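Apc35852 (PDB 1U9C) is of unknown function but belongs to the DJ-1/PfpI family, whose members include chaperones, proteases and glyoxalase-like enzymes. Local coordinates at residues T151-T156 with F193-G198; A92-G97 with S211-V216; V114-A119 with N137-D142. One frame throughout, in Å; residues are numbered along the deposited sequence.

Interaction 1: residues T151-T156 with F193-G198; sequences TVTSFT and FSVRDG
Thr151 and Asp197 make the one hydrogen bond found between residues 151-156 and 193-198. The backbone N of Thr151 donates to OD2 of Asp197 at 2.8 Å, and with an N-H...O angle of 167° the bond is nearly straight. It uses the anti lone pair of OD2, the one turned from the other carboxylate oxygen. CG of Asp197 stands anti to its own backbone N (chi1 -177°), which sets CG on the side of residues 151-153; OD2 then meets the N-H of Thr151. An alanine at Asp197 would probably leave the N-H of Thr151 without this acceptor and open a small gap beside Thr151 CB. The two segments run 151° apart, and no backbone-to-backbone hydrogen bond crosses; side chains of 193-197 meet both the backbone and the side chains of 151-153.

The apolar contact comes from Val195, whose CB points toward the other segment. Its CG2 meets CG2 of Thr151 at 3.7 Å, the two side chains crossing at about a right angle. The other branch, CG1, makes van der Waals packing on the backbone, 3.9 Å from N of Thr153 and at the same distance from CA of Val152.

At the other end, Thr153 packs at the edge of the Phe193 ring: CB is in the ring plane, and OG1 is 3.7 Å from CD2. That hydroxyl has its polar partner in the carbonyl O of Val185, so its approach to the ring is packing only. The N of Thr153 is bonded to OG1 of Thr202.

Strand 194-197 is the antiparallel edge of the main mixed sheet, and strand 151-152 pairs in parallel with 183-184 in a separate two-stranded sheet. The contact therefore packs a small accessory sheet against the edge of the central sheet of a DJ-1/PfpI, flavodoxin-like α/β fold.

Interaction 2: residues A92-G97 with S211-V216; sequences AIFLPG and STAEKV
Phe94 carries most of this contact, its CD1, CE1 and CZ atoms turned to the helix. CE1 lies 3.9 Å from CG2 of Thr212, a methyl that approaches obliquely. Nearer the ring plane, at the edge, are the backbone N of Ala213, 4.1 Å from CE1, and CG2 of Val216, 4.2 Å from CD1. The second branch of Val216, CG1, meets CB of Ala92 at 4.1 Å, so one valine spans two residues of the strand. No hydrogen bond crosses the interface.

Two torsions put these groups in place. CG of Phe94 is anti to its backbone N (chi1 -165°), which directs it from the strand to the helix. CG2 of Thr212 is likewise anti to its own N, which turns the methyl to the ring while OG1 bonds back to the carbonyl O of Ser208 one turn earlier. The short segments 92-95 and 211-216 run antiparallel, at 173°, with axes 10.6 Å apart. Ala92 and Phe94 both point toward the helix, whereas Ile93 between them points away.

Further out, Pro34 touches both Phe94 and Ala213, and Phe38 of the same helix 28-40 touches Val216. Ala126 of strand 124-127 lies against Phe94 and Val216. Strand 92-95 is held between strands 7-12 and 124-127 in the parallel part of the sheet; helices 209-221 and 28-40 pack on one of its faces, and helix 109-120 meets Ile93 on the other.

Interaction 3: residues V114-A119 with N137-D142; sequences VLQQFA and NATYKD
Gln116 and Tyr140 bring the two backbones closest, their CA atoms 5.3 Å apart where an irregular loop passes helix 109-120. Gln116 makes the polar link: chi1 and the extended chi2 carry CD out to the loop, and with chi3 at 115° the amide is turned so that NE2 lies 2.8 Å from the carbonyl O of Thr139. The N-H...O angle is 150°; the oxygen lies close to the amide plane of Gln116, but the donor sits well above the carbonyl plane of Thr139. On the other arm of the amide, OE1 is 3.6 Å from CE of Lys141, whose chain bends at chi2 and chi3. Thr139 OG1 bonds to the carbonyl O of Tyr140, tying the loop to itself.

Two apolar contacts, from Leu115 and Ala119 of the same helix, accompany the amide. CB of Ala119 approaches the Tyr140 ring obliquely, 3.7 Å from CE1, and CB of Leu115 meets CB of Ala138 at 4.1 Å.

Glu120 OE1 accepts the backbone N of Lys141, and Ala138 has a backbone bond with Ile146. Helix side chains thus probably stand in for backbone partners at Thr139 O and Lys141 N, with small apolar contacts of Leu115 and Ala119 beside them.

How the interactions relate
Interaction 2 belongs to the core: all its touching residues are buried, and it is van der Waals packing with no hydrogen bond across it. Interactions 1 and 3 are partly buried, and in each one hydrogen bond combines with apolar packing, although the acceptor is a carboxylate in interaction 1 and a backbone carbonyl in interaction 3. Interaction 1 reaches the same sheet as interaction 2, and the two touch where Ser194 OG probably bonds Ser211 OG and Lys215 NZ. Interaction 3 meets interaction 2 on the other face of strand 92-95, where Val114, Leu115 and Phe118 pack on Ile93. Interactions 1 and 3 do not touch, their nearest atoms being about 8 Å apart.

Interaction 1: residues T151-T156 with F193-G198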
# COMPACT_ATOMS: atom_id res chain seq x y z
N THR A 151 -7.11 -10.83 9.64
CA THR A 151 -7.28 -9.60 10.40
C THR A 151 -6.59 -8.49 9.61
O THR A 151 -5.39 -8.55 9.37
CB THR A 151 -6.64 -9.71 11.79
OG1 THR A 151 -7.33 -10.72 12.55
CG2 THR A 151 -6.85 -8.41 12.59
N VAL A 152 -7.33 -7.45 9.25
CA VAL A 152 -6.80 -6.34 8.48
C VAL A 152 -7.37 -5.03 8.93
O VAL A 152 -8.47 -4.99 9.54
CB VAL A 152 -7.06 -6.47 7.01
CG1 VAL A 152 -6.62 -7.78 6.46
CG2 VAL A 152 -8.53 -6.19 6.65
N THR A 153 -6.66 -3.98 8.56
CA THR A 153 -7.16 -2.62 8.66
C THR A 153 -6.96 -1.88 7.37
O THR A 153 -6.29 -2.35 6.46
CB THR A 153 -6.53 -1.92 9.86
OG1 THR A 153 -7.23 -0.71 10.18
CG2 THR A 153 -5.09 -1.50 9.65
N SER A 154 -7.56 -0.69 7.30
CA SER A 154 -7.42 0.21 6.15
C SER A 154 -7.99 1.53 6.56
O SER A 154 -8.59 1.65 7.62
CB SER A 154 -8.14 -0.26 4.90
OG SER A 154 -9.58 -0.19 5.00
N PHE A 155 -7.96 2.49 5.64
CA PHE A 155 -8.69 3.72 5.79
C PHE A 155 -10.14 3.34 6.03
O PHE A 155 -10.71 2.53 5.33
CB PHE A 155 -8.62 4.52 4.52
CG PHE A 155 -8.84 5.98 4.70
CD1 PHE A 155 -7.89 6.76 5.29
CD2 PHE A 155 -9.95 6.58 4.17
CE1 PHE A 155 -8.07 8.12 5.37
CE2 PHE A 155 -10.12 7.94 4.25
CZ PHE A 155 -9.18 8.70 4.83
N THR A 156 -10.72 3.91 7.07
CA THR A 156 -12.05 3.47 7.47
C THR A 156 -13.12 4.23 6.74
O THR A 156 -12.90 5.34 6.25
CB THR A 156 -12.25 3.65 8.99
OG1 THR A 156 -12.11 5.03 9.35
CG2 THR A 156 -11.23 2.88 9.81
N PHE A 193 -2.43 3.05 13.92
CA PHE A 193 -2.93 1.73 14.10
C PHE A 193 -2.48 0.84 12.95
O PHE A 193 -2.80 1.10 11.78
CB PHE A 193 -4.47 1.71 14.18
CG PHE A 193 -4.99 0.34 14.46
CD1 PHE A 193 -4.87 -0.22 15.74
CD2 PHE A 193 -5.54 -0.43 13.46
CE1 PHE A 193 -5.31 -1.49 15.98
CE2 PHE A 193 -6.00 -1.71 13.72
CZ PHE A 193 -5.88 -2.24 14.98
N SER A 194 -1.76 -0.22 13.27
CA SER A 194 -1.44 -1.22 12.27
C SER A 194 -1.52 -2.62 12.83
O SER A 194 -1.51 -2.83 14.07
CB SER A 194 -0.05 -1.02 11.67
OG SER A 194 0.92 -1.04 12.71
N VAL A 195 -1.66 -3.58 11.94
CA VAL A 195 -1.90 -4.95 12.35
C VAL A 195 -1.10 -5.92 11.56
O VAL A 195 -0.87 -5.72 10.39
CB VAL A 195 -3.35 -5.32 12.31
CG1 VAL A 195 -3.89 -5.32 10.92
CG2 VAL A 195 -3.57 -6.65 13.01
N ARG A 196 -0.61 -6.96 12.22
CA ARG A 196 -0.01 -8.11 11.59
C ARG A 196 -0.88 -9.35 11.82
O ARG A 196 -1.19 -9.69 12.97
CB ARG A 196 1.37 -8.33 12.14
CG ARG A 196 2.02 -9.60 11.66
CD ARG A 196 3.45 -9.78 12.01
NE ARG A 196 4.03 -11.00 11.44
CZ ARG A 196 5.25 -11.43 11.67
NH1 ARG A 196 6.04 -10.83 12.55
NH2 ARG A 196 5.66 -12.54 11.08
N ASP A 197 -1.20 -10.01 10.72
CA ASP A 197 -1.85 -11.32 10.78
C ASP A 197 -0.96 -12.22 9.94
O ASP A 197 -1.12 -12.28 8.72
CB ASP A 197 -3.27 -11.28 10.21
CG ASP A 197 -3.99 -12.64 10.34
OD1 ASP A 197 -3.34 -13.65 10.65
OD2 ASP A 197 -5.18 -12.80 10.09
N GLY A 198 -0.01 -12.87 10.57
CA GLY A 198 0.92 -13.72 9.83
C GLY A 198 1.73 -12.89 8.89
O GLY A 198 2.37 -11.92 9.31

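Interaction 2: residues A92-G97 with S211-V216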
# COMPACT_ATOMS: atom_id res chain seq x y z
N ALA A 92 9.25 -9.03 0.28
CA ALA A 92 8.07 -8.28 0.74
C ALA A 92 7.57 -7.35 -0.37
O ALA A 92 8.42 -6.83 -1.14
CB ALA A 92 8.31 -7.46 2.01
N ILE A 93 6.28 -7.07 -0.38
CA ILE A 93 5.71 -5.99 -1.22
C ILE A 93 5.02 -5.06 -0.24
O ILE A 93 4.38 -5.47 0.74
CB ILE A 93 4.74 -6.58 -2.29
CG1 ILE A 93 4.25 -5.45 -3.20
CG2 ILE A 93 3.57 -7.31 -1.70
CD1 ILE A 93 3.43 -6.02 -4.39
N PHE A 94 5.15 -3.75 -0.55
CA PHE A 94 4.57 -2.68 0.25
C PHE A 94 3.77 -1.73 -0.63
O PHE A 94 4.32 -1.20 -1.58
CB PHE A 94 5.72 -1.94 0.95
CG PHE A 94 5.26 -1.06 2.08
CD1 PHE A 94 5.35 -1.48 3.40
CD2 PHE A 94 4.66 0.19 1.85
CE1 PHE A 94 4.89 -0.68 4.43
CE2 PHE A 94 4.21 0.96 2.89
CZ PHE A 94 4.34 0.49 4.18
N LEU A 95 2.51 -1.53 -0.28
CA LEU A 95 1.58 -0.66 -1.02
C LEU A 95 1.20 0.56 -0.24
O LEU A 95 0.32 0.50 0.62
CB LEU A 95 0.29 -1.46 -1.36
CG LEU A 95 0.48 -2.74 -2.15
CD1 LEU A 95 -0.89 -3.38 -2.44
CD2 LEU A 95 1.27 -2.61 -3.31
N PRO A 96 1.87 1.69 -0.47
CA PRO A 96 1.39 2.93 0.07
C PRO A 96 0.03 3.28 -0.52
O PRO A 96 -0.42 2.77 -1.52
CB PRO A 96 2.45 3.93 -0.42
CG PRO A 96 3.67 3.11 -0.66
CD PRO A 96 3.07 1.87 -1.27
N GLY A 97 -0.59 4.28 0.12
CA GLY A 97 -1.93 4.78 -0.26
C GLY A 97 -1.99 6.09 -1.00
O GLY A 97 -1.15 6.40 -1.86
N SER A 211 4.73 2.41 11.71
CA SER A 211 4.49 1.18 12.43
C SER A 211 4.26 0.04 11.47
O SER A 211 4.69 -1.08 11.72
CB SER A 211 3.32 1.27 13.44
OG SER A 211 2.06 1.49 12.84
N THR A 212 3.64 0.33 10.34
CA THR A 212 3.43 -0.68 9.31
C THR A 212 4.78 -1.13 8.80
O THR A 212 5.04 -2.35 8.69
CB THR A 212 2.54 -0.13 8.15
OG1 THR A 212 1.28 0.30 8.70
CG2 THR A 212 2.15 -1.24 7.18
N ALA A 213 5.63 -0.19 8.46
CA ALA A 213 6.97 -0.53 8.00
C ALA A 213 7.76 -1.32 9.03
O ALA A 213 8.48 -2.24 8.68
CB ALA A 213 7.74 0.71 7.58
N GLU A 214 7.62 -0.99 10.31
CA GLU A 214 8.36 -1.69 11.33
C GLU A 214 7.88 -3.12 11.51
O GLU A 214 8.65 -4.04 11.87
CB GLU A 214 8.34 -0.90 12.65
CG GLU A 214 9.04 0.45 12.57
CD GLU A 214 10.55 0.37 12.33
OE1 GLU A 214 11.12 -0.75 12.43
OE2 GLU A 214 11.18 1.42 12.07
N LYS A 215 6.61 -3.37 11.27
CA LYS A 215 6.12 -4.74 11.24
C LYS A 215 6.74 -5.57 10.11
O LYS A 215 7.02 -6.74 10.27
CB LYS A 215 4.58 -4.83 11.19
CG LYS A 215 3.87 -4.52 12.53
CD LYS A 215 2.34 -4.40 12.41
CE LYS A 215 1.65 -4.29 13.77
NZ LYS A 215 1.93 -2.98 14.47
N VAL A 216 6.91 -4.92 8.94
CA VAL A 216 7.59 -5.57 7.80
C VAL A 216 8.99 -5.92 8.19
O VAL A 216 9.44 -7.03 7.96
CB VAL A 216 7.49 -4.71 6.54
CG1 VAL A 216 8.31 -5.29 5.43
CG2 VAL A 216 6.02 -4.56 6.14

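Interaction 3: residues V114-A119 with N137-D142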
# COMPACT_ATOMS: atom_id res chain seq x y z
N VAL A 114 0.82 -10.19 -9.32
CA VAL A 114 1.90 -10.04 -8.37
C VAL A 114 1.46 -10.38 -6.97
O VAL A 114 2.15 -11.19 -6.32
CB VAL A 114 2.49 -8.62 -8.49
CG1 VAL A 114 3.47 -8.40 -7.39
CG2 VAL A 114 3.19 -8.44 -9.83
N LEU A 115 0.35 -9.86 -6.46
CA LEU A 115 -0.07 -10.11 -5.09
C LEU A 115 -0.40 -11.61 -4.95
O LEU A 115 -0.09 -12.19 -3.92
CB LEU A 115 -1.28 -9.27 -4.73
CG LEU A 115 -0.95 -7.80 -4.50
CD1 LEU A 115 -2.18 -6.98 -4.53
CD2 LEU A 115 -0.19 -7.60 -3.19
N GLN A 116 -1.00 -12.20 -5.97
CA GLN A 116 -1.27 -13.65 -5.90
C GLN A 116 -0.01 -14.45 -5.70
O GLN A 116 0.04 -15.39 -4.85
CB GLN A 116 -1.96 -14.09 -7.19
CG GLN A 116 -2.19 -15.63 -7.31
CD GLN A 116 -3.09 -16.00 -8.43
OE1 GLN A 116 -2.68 -16.66 -9.40
NE2 GLN A 116 -4.34 -15.64 -8.31
N GLN A 117 1.04 -14.12 -6.44
CA GLN A 117 2.27 -14.87 -6.28
C GLN A 117 2.92 -14.66 -4.93
O GLN A 117 3.45 -15.60 -4.30
CB GLN A 117 3.24 -14.53 -7.40
CG GLN A 117 2.75 -14.97 -8.70
CD GLN A 117 2.68 -16.49 -8.83
OE1 GLN A 117 3.68 -17.15 -8.58
NE2 GLN A 117 1.54 -17.01 -9.15
N PHE A 118 2.96 -13.41 -4.46
CA PHE A 118 3.46 -13.16 -3.11
C PHE A 118 2.71 -13.99 -2.08
O PHE A 118 3.33 -14.57 -1.17
CB PHE A 118 3.41 -11.67 -2.72
CG PHE A 118 4.63 -10.87 -3.19
CD1 PHE A 118 4.76 -10.53 -4.51
CD2 PHE A 118 5.55 -10.43 -2.32
CE1 PHE A 118 5.83 -9.73 -4.94
CE2 PHE A 118 6.66 -9.67 -2.75
CZ PHE A 118 6.75 -9.32 -4.06
N ALA A 119 1.39 -14.05 -2.19
CA ALA A 119 0.54 -14.80 -1.25
C ALA A 119 0.84 -16.31 -1.36
O ALA A 119 1.15 -17.00 -0.36
CB ALA A 119 -0.92 -14.48 -1.49
N ASN A 137 -9.57 -7.43 -5.02
CA ASN A 137 -9.87 -8.44 -6.03
C ASN A 137 -8.66 -9.36 -6.32
O ASN A 137 -8.63 -10.02 -7.37
CB ASN A 137 -10.32 -7.76 -7.32
CG ASN A 137 -11.51 -6.85 -7.10
OD1 ASN A 137 -12.51 -7.27 -6.50
ND2 ASN A 137 -11.47 -5.64 -7.66
N ALA A 138 -7.75 -9.47 -5.35
CA ALA A 138 -6.57 -10.35 -5.43
C ALA A 138 -6.87 -11.67 -4.71
O ALA A 138 -7.59 -11.69 -3.71
CB ALA A 138 -5.37 -9.71 -4.81
N THR A 139 -6.38 -12.77 -5.28
CA THR A 139 -6.75 -14.11 -4.81
C THR A 139 -5.58 -15.03 -4.91
O THR A 139 -4.62 -14.79 -5.62
CB THR A 139 -7.89 -14.75 -5.65
OG1 THR A 139 -7.44 -14.97 -7.00
CG2 THR A 139 -9.16 -13.86 -5.81
N TYR A 140 -5.68 -16.14 -4.17
CA TYR A 140 -4.79 -17.29 -4.38
C TYR A 140 -5.16 -17.91 -5.72
O TYR A 140 -6.19 -17.58 -6.31
CB TYR A 140 -4.97 -18.33 -3.26
CG TYR A 140 -4.40 -17.89 -1.95
CD1 TYR A 140 -3.07 -18.09 -1.69
CD2 TYR A 140 -5.18 -17.26 -0.98
CE1 TYR A 140 -2.50 -17.65 -0.50
CE2 TYR A 140 -4.64 -16.82 0.20
CZ TYR A 140 -3.30 -17.01 0.44
OH TYR A 140 -2.77 -16.61 1.62
N LYS A 141 -4.31 -18.80 -6.23
CA LYS A 141 -4.56 -19.47 -7.52
C LYS A 141 -5.94 -20.12 -7.58
O LYS A 141 -6.59 -20.12 -8.64
CB LYS A 141 -3.52 -20.56 -7.78
CG LYS A 141 -2.37 -20.15 -8.70
CD LYS A 141 -2.55 -20.73 -10.13
CE LYS A 141 -3.35 -19.77 -11.01
NZ LYS A 141 -3.09 -19.93 -12.48
N ASP A 142 -6.37 -20.65 -6.45
CA ASP A 142 -7.66 -21.35 -6.38
C ASP A 142 -8.89 -20.43 -6.26
O ASP A 142 -10.01 -20.91 -6.13
CB ASP A 142 -7.63 -22.41 -5.25
CG ASP A 142 -7.71 -21.81 -3.85
OD1 ASP A 142 -7.69 -20.58 -3.68
OD2 ASP A 142 -7.77 -22.53 -2.83